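Local coordinates for protein copper chaperone CopZ (Staphylococcus aureus, PDB 6FF2) that sequesters and transports copper(I) inside the cell and delivers it to the copper-exporting P-type ATPase CopA, at residues Ser22-Ile27 / Val42-Asp47; Glu4-Glu9 / Ser54-Ala59; Lys17-Ser22 / Glu61-Asp66. All coordinates share one frame; numbering follows the deposited sequence.

Contact 1 (Ser22-Ile27 / Val42-Asp47); sequences SALNNI and VSVQYD. With MG (magnesium ion), chain E.
One methyl group carries this whole contact: CD1 of Leu24 meets both Val42 and Val44, and nothing else passes between the helix end at Ser22-Ile27 and the strand Val42-Asp47. Leu24 CD1 lies 3.7 Å from Val42 CG1 and 3.9 Å from Val44 CG2. The two valines are alternate residues of the strand, so both side chains leave it on the helix side, while Ser43 between them points away. Both take the same first torsion (chi1 -174° and 179°), yet Val42 offers the methyl anti to its own N and Val44 the one beside it, and the leucine tip settles across the pair. Its side chain runs at about a right angle to that of Val44. All three residues are buried, and the joint is purely apolar.

Next to Leu24 in the chain, Asn25 turns its backbone carbonyl to a magnesium ion. Asn25 O coordinates the metal at 2.0 Å, with four waters as further ligands. Water 1 lies 2.6 Å from Asn25 OD1 and can donate to it, though other acceptors compete; water 2 donates to Ile27 O at 2.7 Å. Through these first-shell waters, Asn25 OD1 and Ile27 O become second-shell partners of the magnesium.

In the fold, Leu24 also packs on Met56 of helix 53-62 and on Ala33 of strand 30-36. Strand 41-46, which supplies the valines, runs between strands 30-36 and 3-9, and helix 14-25 lies on the same face of the sheet as helix 53-62.

Contact 2 (Glu4-Glu9 / Ser54-Ala59); sequences EILNVE and SQMKDA
This is helix-on-sheet packing: strand 3-9, an inner strand of the antiparallel sheet, is covered by helix 53-62 through side chains alone. The axes of strand 4-9 and helix 54-59 stand 10.4 Å apart and run nearly along each other, 28° between their directions. Glu4 and Leu6, two residues apart on the strand, both point to the helix.

Leu6 makes the nearest approach, its CD2 3.5 Å from Lys57 CG in the lysine conformer described. The same CD2 lies 4.3 Å from Met56 CB, so the branch enters the angle between two successive helix residues. Lys57 contributes aliphatic chain here.

Glu4 likewise uses its carbons. With CG anti to the backbone N (chi1 172°), the chain reaches toward the helix and lays CG 4.0 Å from Met56 SD, the two side chains slanting past each other. The strand's apolar side is continued by Val8, which together with Leu6 packs on Ile60 of the helix. With helix 14-25 on the same face and the order strand-helix-strand-strand-helix-strand, this is the ferredoxin-like βαββαβ fold of heavy-metal-associated domains.

Contact 3 (Lys17-Ser22 / Glu61-Asp66); sequences KSAVES and EDQGYD
Across from Ala19 and Val20 of helix 14-25, the chain from Glu61 to Asp66 closes helix 53-62 with a Schellman motif and leads into the last strand of the heavy-metal-associated fold. Glu61 comes first: its O accepts Gly64 N at 2.9 Å, and its carboxylate OE2 bonds the backbone N of Val67 further on. Gln63 then turns toward helix 14-25. Its chain, bent at chi2 (-65°), curls back so that the amide OE1 rests 3.8 Å from Ala19 CB. Gly64 makes the reversal with a positive phi of 99°, the conformation of the Schellman turn.

After this turn Tyr65 points back to the helix, its ring buried. The ring is met obliquely by Val20, whose methyl CG2, the one beside the backbone N, stands 3.6 Å from both CD2 and CE2 of Tyr65. Here the contact comes nearest the metal: the tyrosine side chain touches Cys16 and lies about 3 Å from a bound copper(I) ion, nearest atoms, and His15 of the second subunit packs on both Tyr65 and Ala19. Asp66 takes up the strand by pairing with Glu9, its O 2.8 Å from Glu9 N.

Contacts 1 and 2 meet through the sheet: Val42 N and Val44 N reach Leu6 O and Glu4 O, each at 2.8 Å, probable hydrogen bonds between the two middle strands. Tyr46 CG also packs 3.4 Å from Met56 CE. Contact 2 joins contact 3 at the other end of strand 3-9, where Val8 CG1 packs on Tyr65 CB. Contacts 1 and 3 share Ser22 on helix 14-25, their centres 11 Å apart. They differ in nearness to copper: contact 3 lies beside the copper site, where Cys13, His15 and Cys16 are seen as ligands, whereas the side chain of Val42 in contact 1 is about 13 Å from a bound copper(I) ion.

Contact 1 (Ser22-Ile27 / Val42-Asp47)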
loop_
_atom_site.group_PDB
_atom_site.type_symbol
_atom_site.label_atom_id
_atom_site.label_comp_id
_atom_site.label_asym_id
_atom_site.label_seq_id
_atom_site.Cartn_x
_atom_site.Cartn_y
_atom_site.Cartn_z
ATOM N N SER A 22 -2.705 4.621 10.677
ATOM C CA SER A 22 -2.182 5.959 10.878
ATOM C C SER A 22 -3.230 7.021 10.832
ATOM O O SER A 22 -3.219 7.934 11.644
ATOM C CB SER A 22 -1.110 6.321 9.856
ATOM O OG SER A 22 0.014 5.586 10.226
ATOM N N ALA A 23 -4.144 6.926 9.877
ATOM C CA ALA A 23 -5.202 7.939 9.742
ATOM C C ALA A 23 -6.086 7.966 10.991
ATOM O O ALA A 23 -6.427 9.012 11.495
ATOM C CB ALA A 23 -6.050 7.630 8.524
ATOM N N LEU A 24 -6.388 6.782 11.494
ATOM C CA LEU A 24 -7.212 6.694 12.708
ATOM C C LEU A 24 -6.496 7.211 13.928
ATOM O O LEU A 24 -7.074 7.922 14.702
ATOM C CB LEU A 24 -7.733 5.274 12.904
ATOM C CG LEU A 24 -8.788 4.803 11.862
ATOM C CD1 LEU A 24 -8.975 3.278 11.866
ATOM C CD2 LEU A 24 -10.128 5.518 12.135
ATOM N N ASN A 25 -5.233 6.808 14.115
ATOM C CA ASN A 25 -4.451 7.294 15.258
ATOM C C ASN A 25 -4.138 8.784 15.250
ATOM O O ASN A 25 -3.796 9.355 16.301
ATOM C CB ASN A 25 -3.184 6.458 15.404
ATOM C CG ASN A 25 -3.449 5.133 16.047
ATOM O OD1 ASN A 25 -3.973 5.079 17.163
ATOM N ND2 ASN A 25 -3.041 4.054 15.396
ATOM N N ASN A 26 -4.242 9.439 14.115
ATOM C CA ASN A 26 -4.124 10.890 14.040
ATOM C C ASN A 26 -5.254 11.637 14.683
ATOM O O ASN A 26 -5.109 12.809 14.919
ATOM C CB ASN A 26 -4.069 11.365 12.578
ATOM C CG ASN A 26 -3.647 12.808 12.470
ATOM O OD1 ASN A 26 -2.563 13.173 12.963
ATOM N ND2 ASN A 26 -4.507 13.650 11.890
ATOM N N ILE A 27 -6.409 10.981 14.897
ATOM C CA ILE A 27 -7.555 11.645 15.463
ATOM C C ILE A 27 -7.390 11.731 16.972
ATOM O O ILE A 27 -7.193 10.690 17.622
ATOM C CB ILE A 27 -8.870 10.936 15.137
ATOM C CG1 ILE A 27 -9.020 10.623 13.617
ATOM C CG2 ILE A 27 -10.031 11.737 15.701
ATOM C CD1 ILE A 27 -10.156 9.657 13.255
ATOM N N VAL A 42 -11.810 -3.463 11.363
ATOM C CA VAL A 42 -10.904 -2.567 12.022
ATOM C C VAL A 42 -11.384 -2.220 13.445
ATOM O O VAL A 42 -12.476 -1.703 13.570
ATOM C CB VAL A 42 -10.764 -1.278 11.200
ATOM C CG1 VAL A 42 -9.686 -0.379 11.821
ATOM C CG2 VAL A 42 -10.456 -1.634 9.725
ATOM N N SER A 43 -10.609 -2.601 14.438
ATOM C CA SER A 43 -10.961 -2.376 15.830
ATOM C C SER A 43 -10.309 -1.111 16.315
ATOM O O SER A 43 -9.085 -1.000 16.334
ATOM C CB SER A 43 -10.576 -3.546 16.703
ATOM O OG SER A 43 -10.858 -3.258 18.088
ATOM N N VAL A 44 -11.114 -0.172 16.833
ATOM C CA VAL A 44 -10.607 1.130 17.298
ATOM C C VAL A 44 -10.966 1.248 18.775
ATOM O O VAL A 44 -12.117 1.014 19.163
ATOM C CB VAL A 44 -11.275 2.248 16.508
ATOM C CG1 VAL A 44 -10.794 3.582 16.989
ATOM C CG2 VAL A 44 -11.054 2.109 15.014
ATOM N N GLN A 45 -9.970 1.538 19.571
ATOM C CA GLN A 45 -10.131 1.871 21.000
ATOM C C GLN A 45 -10.104 3.400 21.107
ATOM O O GLN A 45 -9.167 4.064 20.605
ATOM C CB GLN A 45 -9.010 1.280 21.833
ATOM C CG GLN A 45 -8.932 -0.237 21.737
ATOM C CD GLN A 45 -10.003 -0.929 22.532
ATOM O OE1 GLN A 45 -10.567 -0.370 23.482
ATOM N NE2 GLN A 45 -10.261 -2.148 22.189
ATOM N N TYR A 46 -11.083 3.975 21.804
ATOM C CA TYR A 46 -11.223 5.418 21.803
ATOM C C TYR A 46 -12.002 5.924 23.017
ATOM O O TYR A 46 -12.727 5.128 23.651
ATOM C CB TYR A 46 -11.938 5.879 20.526
ATOM C CG TYR A 46 -13.412 5.487 20.412
ATOM C CD1 TYR A 46 -13.823 4.202 20.163
ATOM C CD2 TYR A 46 -14.424 6.453 20.578
ATOM C CE1 TYR A 46 -15.162 3.849 20.045
ATOM C CE2 TYR A 46 -15.762 6.115 20.476
ATOM C CZ TYR A 46 -16.144 4.802 20.205
ATOM O OH TYR A 46 -17.437 4.492 20.093
ATOM N N ASP A 47 -11.851 7.226 23.273
ATOM C CA ASP A 47 -12.602 7.920 24.330
ATOM C C ASP A 47 -13.863 8.457 23.645
ATOM O O ASP A 47 -13.748 9.377 22.808
ATOM C CB ASP A 47 -11.760 9.043 24.906
ATOM C CG ASP A 47 -12.484 9.847 26.012
ATOM O OD1 ASP A 47 -13.718 9.710 26.100
ATOM O OD2 ASP A 47 -11.775 10.592 26.697
HETATM MG MG MG E . -2.944 9.308 18.154
HETATM O O HOH W 1 -3.725 7.210 18.714
HETATM O O HOH W 2 -4.801 10.118 18.738
HETATM O O HOH W 3 -2.698 9.410 20.101
HETATM O O HOH W 4 -1.285 8.288 17.564
#

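Contact 2 (Glu4-Glu9 / Ser54-Ala59)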
loop_
_atom_site.group_PDB
_atom_site.type_symbol
_atom_site.label_atom_id
_atom_site.label_comp_id
_atom_site.label_asym_id
_atom_site.label_seq_id
_atom_site.Cartn_x
_atom_site.Cartn_y
_atom_site.Cartn_z
ATOM N N GLU A 4 -14.903 0.431 18.866
ATOM C CA GLU A 4 -15.696 0.412 17.626
ATOM C C GLU A 4 -15.075 -0.556 16.686
ATOM O O GLU A 4 -13.875 -0.581 16.568
ATOM C CB GLU A 4 -15.702 1.808 17.005
ATOM C CG GLU A 4 -16.316 1.930 15.635
ATOM C CD GLU A 4 -17.777 1.662 15.532
ATOM O OE1 GLU A 4 -18.488 1.594 16.522
ATOM O OE2 GLU A 4 -18.191 1.512 14.340
ATOM N N ILE A 5 -15.879 -1.399 16.061
ATOM C CA ILE A 5 -15.432 -2.246 14.971
ATOM C C ILE A 5 -16.021 -1.739 13.667
ATOM O O ILE A 5 -17.243 -1.742 13.511
ATOM C CB ILE A 5 -15.748 -3.713 15.249
ATOM C CG1 ILE A 5 -15.052 -4.159 16.585
ATOM C CG2 ILE A 5 -15.292 -4.572 14.089
ATOM C CD1 ILE A 5 -15.478 -5.506 17.038
ATOM N N LEU A 6 -15.165 -1.303 12.732
ATOM C CA LEU A 6 -15.588 -0.874 11.406
ATOM C C LEU A 6 -15.371 -2.025 10.453
ATOM O O LEU A 6 -14.359 -2.755 10.570
ATOM C CB LEU A 6 -14.936 0.406 10.944
ATOM C CG LEU A 6 -15.189 1.596 11.873
ATOM C CD1 LEU A 6 -13.982 1.805 12.751
ATOM C CD2 LEU A 6 -15.515 2.878 11.105
ATOM N N ASN A 7 -16.273 -2.178 9.494
ATOM C CA ASN A 7 -16.096 -3.157 8.406
ATOM C C ASN A 7 -15.667 -2.379 7.156
ATOM O O ASN A 7 -16.374 -1.524 6.717
ATOM C CB ASN A 7 -17.347 -3.892 8.154
ATOM C CG ASN A 7 -17.522 -4.953 9.121
ATOM O OD1 ASN A 7 -18.414 -4.856 9.937
ATOM N ND2 ASN A 7 -16.710 -6.022 9.016
ATOM N N VAL A 8 -14.468 -2.676 6.647
ATOM C CA VAL A 8 -13.832 -1.863 5.624
ATOM C C VAL A 8 -13.532 -2.744 4.462
ATOM O O VAL A 8 -13.035 -3.858 4.643
ATOM C CB VAL A 8 -12.546 -1.195 6.140
ATOM C CG1 VAL A 8 -11.900 -0.353 5.057
ATOM C CG2 VAL A 8 -12.801 -0.309 7.354
ATOM N N GLU A 9 -13.897 -2.236 3.287
ATOM C CA GLU A 9 -13.578 -2.892 1.997
ATOM C C GLU A 9 -12.472 -2.146 1.291
ATOM O O GLU A 9 -12.424 -0.900 1.305
ATOM C CB GLU A 9 -14.823 -2.925 1.071
ATOM C CG GLU A 9 -15.851 -3.876 1.609
ATOM C CD GLU A 9 -17.109 -3.974 0.766
ATOM O OE1 GLU A 9 -17.283 -3.250 -0.236
ATOM O OE2 GLU A 9 -17.944 -4.800 1.150
ATOM N N SER A 54 -18.345 8.769 13.260
ATOM C CA SER A 54 -18.347 9.491 11.978
ATOM C C SER A 54 -16.952 9.993 11.573
ATOM O O SER A 54 -16.594 9.973 10.390
ATOM C CB SER A 54 -19.388 10.609 12.113
ATOM O OG SER A 54 -19.021 11.577 13.120
ATOM N N GLN A 55 -16.153 10.465 12.522
ATOM C CA GLN A 55 -14.808 10.929 12.265
ATOM C C GLN A 55 -13.917 9.744 11.815
ATOM O O GLN A 55 -13.038 9.898 10.961
ATOM C CB GLN A 55 -14.228 11.597 13.499
ATOM C CG GLN A 55 -14.885 12.915 13.903
ATOM C CD GLN A 55 -14.384 13.329 15.256
ATOM O OE1 GLN A 55 -15.103 13.105 16.264
ATOM N NE2 GLN A 55 -13.151 13.846 15.330
ATOM N N MET A 56 -14.098 8.568 12.412
ATOM C CA MET A 56 -13.331 7.403 12.008
ATOM C C MET A 56 -13.659 6.975 10.586
ATOM O O MET A 56 -12.758 6.659 9.796
ATOM C CB MET A 56 -13.621 6.240 12.977
ATOM C CG MET A 56 -13.319 6.543 14.458
ATOM S SD MET A 56 -13.949 5.188 15.452
ATOM C CE MET A 56 -14.054 6.018 17.073
ATOM N N LYS A 57 -14.952 6.896 10.284
ATOM C CA LYS A 57 -15.390 6.533 8.935
ATOM C C LYS A 57 -14.817 7.510 7.933
ATOM O O LYS A 57 -14.379 7.087 6.846
ATOM C CB LYS A 57 -16.915 6.480 8.855
ATOM C CG LYS A 57 -17.496 5.324 9.645
ATOM C CD LYS A 57 -19.013 5.307 9.611
ATOM C CE LYS A 57 -19.494 4.082 10.321
ATOM N NZ LYS A 57 -20.787 3.607 9.820
ATOM N N ASP A 58 -14.882 8.807 8.243
ATOM C CA ASP A 58 -14.361 9.778 7.261
ATOM C C ASP A 58 -12.891 9.600 7.040
ATOM O O ASP A 58 -12.411 9.746 5.904
ATOM C CB ASP A 58 -14.628 11.206 7.732
ATOM C CG ASP A 58 -16.024 11.640 7.524
ATOM O OD1 ASP A 58 -16.843 10.911 6.904
ATOM O OD2 ASP A 58 -16.315 12.756 8.058
ATOM N N ALA A 59 -12.137 9.334 8.112
ATOM C CA ALA A 59 -10.690 9.177 7.992
ATOM C C ALA A 59 -10.353 7.987 7.107
ATOM O O ALA A 59 -9.377 8.032 6.325
ATOM C CB ALA A 59 -10.044 9.024 9.358
#

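Contact 3 (Lys17-Ser22 / Glu61-Asp66)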
loop_
_atom_site.group_PDB
_atom_site.type_symbol
_atom_site.label_atom_id
_atom_site.label_comp_id
_atom_site.label_asym_id
_atom_site.label_seq_id
_atom_site.Cartn_x
_atom_site.Cartn_y
_atom_site.Cartn_z
ATOM N N LYS A 17 -3.160 -1.461 5.530
ATOM C CA LYS A 17 -3.226 -1.554 6.997
ATOM C C LYS A 17 -2.529 -0.376 7.641
ATOM O O LYS A 17 -3.063 0.288 8.559
ATOM C CB LYS A 17 -2.709 -2.878 7.472
ATOM C CG LYS A 17 -2.378 -2.998 8.959
ATOM C CD LYS A 17 -2.168 -4.465 9.257
ATOM C CE LYS A 17 -1.637 -4.713 10.650
ATOM N NZ LYS A 17 -2.692 -4.577 11.673
ATOM N N SER A 18 -1.314 -0.085 7.229
ATOM C CA SER A 18 -0.561 0.969 7.826
ATOM C C SER A 18 -1.249 2.311 7.642
ATOM O O SER A 18 -1.316 3.136 8.570
ATOM C CB SER A 18 0.834 0.966 7.230
ATOM O OG SER A 18 1.532 2.007 7.793
ATOM N N ALA A 19 -1.762 2.547 6.442
ATOM C CA ALA A 19 -2.391 3.809 6.133
ATOM C C ALA A 19 -3.669 4.039 6.973
ATOM O O ALA A 19 -3.943 5.180 7.372
ATOM C CB ALA A 19 -2.729 3.897 4.647
ATOM N N VAL A 20 -4.477 2.988 7.087
ATOM C CA VAL A 20 -5.742 3.064 7.858
ATOM C C VAL A 20 -5.388 3.284 9.324
ATOM O O VAL A 20 -5.971 4.201 9.972
ATOM C CB VAL A 20 -6.587 1.832 7.563
ATOM C CG1 VAL A 20 -7.738 1.716 8.573
ATOM C CG2 VAL A 20 -7.167 1.908 6.146
ATOM N N GLU A 21 -4.471 2.507 9.858
ATOM C CA GLU A 21 -4.130 2.688 11.299
ATOM C C GLU A 21 -3.560 4.101 11.555
ATOM O O GLU A 21 -3.897 4.724 12.559
ATOM C CB GLU A 21 -3.190 1.577 11.786
ATOM C CG GLU A 21 -3.861 0.228 11.831
ATOM C CD GLU A 21 -3.014 -0.917 12.295
ATOM O OE1 GLU A 21 -1.825 -0.708 12.655
ATOM O OE2 GLU A 21 -3.545 -2.046 12.246
ATOM N N SER A 22 -2.705 4.621 10.677
ATOM C CA SER A 22 -2.182 5.959 10.878
ATOM C C SER A 22 -3.230 7.021 10.832
ATOM O O SER A 22 -3.219 7.934 11.644
ATOM C CB SER A 22 -1.110 6.321 9.856
ATOM O OG SER A 22 0.014 5.586 10.226
ATOM N N GLU A 61 -12.412 6.656 4.726
ATOM C CA GLU A 61 -12.874 6.912 3.376
ATOM C C GLU A 61 -11.968 7.930 2.690
ATOM O O GLU A 61 -11.711 7.785 1.498
ATOM C CB GLU A 61 -14.383 7.307 3.380
ATOM C CG GLU A 61 -15.241 6.145 3.940
ATOM C CD GLU A 61 -16.694 6.026 3.476
ATOM O OE1 GLU A 61 -17.372 7.071 3.576
ATOM O OE2 GLU A 61 -17.135 4.827 3.168
ATOM N N ASP A 62 -11.412 8.885 3.422
ATOM C CA ASP A 62 -10.410 9.804 2.858
ATOM C C ASP A 62 -9.111 9.137 2.398
ATOM O O ASP A 62 -8.405 9.704 1.598
ATOM C CB ASP A 62 -10.090 10.928 3.832
ATOM C CG ASP A 62 -11.273 11.914 4.005
ATOM O OD1 ASP A 62 -12.284 11.855 3.269
ATOM O OD2 ASP A 62 -11.197 12.727 4.932
ATOM N N GLN A 63 -8.761 7.975 2.929
ATOM C CA GLN A 63 -7.643 7.147 2.451
ATOM C C GLN A 63 -8.012 6.280 1.258
ATOM O O GLN A 63 -7.138 5.554 0.751
ATOM C CB GLN A 63 -7.111 6.234 3.568
ATOM C CG GLN A 63 -6.511 6.984 4.742
ATOM C CD GLN A 63 -5.261 7.748 4.349
ATOM O OE1 GLN A 63 -4.354 7.197 3.706
ATOM N NE2 GLN A 63 -5.228 9.000 4.659
ATOM N N GLY A 64 -9.258 6.362 0.789
ATOM C CA GLY A 64 -9.698 5.656 -0.401
ATOM C C GLY A 64 -10.456 4.358 -0.233
ATOM O O GLY A 64 -10.789 3.729 -1.210
ATOM N N TYR A 65 -10.793 3.973 0.983
ATOM C CA TYR A 65 -11.480 2.693 1.271
ATOM C C TYR A 65 -12.970 2.942 1.483
ATOM O O TYR A 65 -13.378 4.051 1.647
ATOM C CB TYR A 65 -10.822 2.037 2.530
ATOM C CG TYR A 65 -9.348 1.866 2.345
ATOM C CD1 TYR A 65 -8.858 0.894 1.511
ATOM C CD2 TYR A 65 -8.454 2.729 2.892
ATOM C CE1 TYR A 65 -7.499 0.805 1.243
ATOM C CE2 TYR A 65 -7.105 2.660 2.652
ATOM C CZ TYR A 65 -6.644 1.705 1.825
ATOM O OH TYR A 65 -5.300 1.712 1.606
ATOM N N ASP A 66 -13.770 1.887 1.476
ATOM C CA ASP A 66 -15.216 1.977 1.685
ATOM C C ASP A 66 -15.553 1.414 3.068
ATOM O O ASP A 66 -15.186 0.265 3.390
ATOM C CB ASP A 66 -15.963 1.149 0.646
ATOM C CG ASP A 66 -15.854 1.707 -0.755
ATOM O OD1 ASP A 66 -15.684 2.922 -0.971
ATOM O OD2 ASP A 66 -15.991 0.880 -1.654
#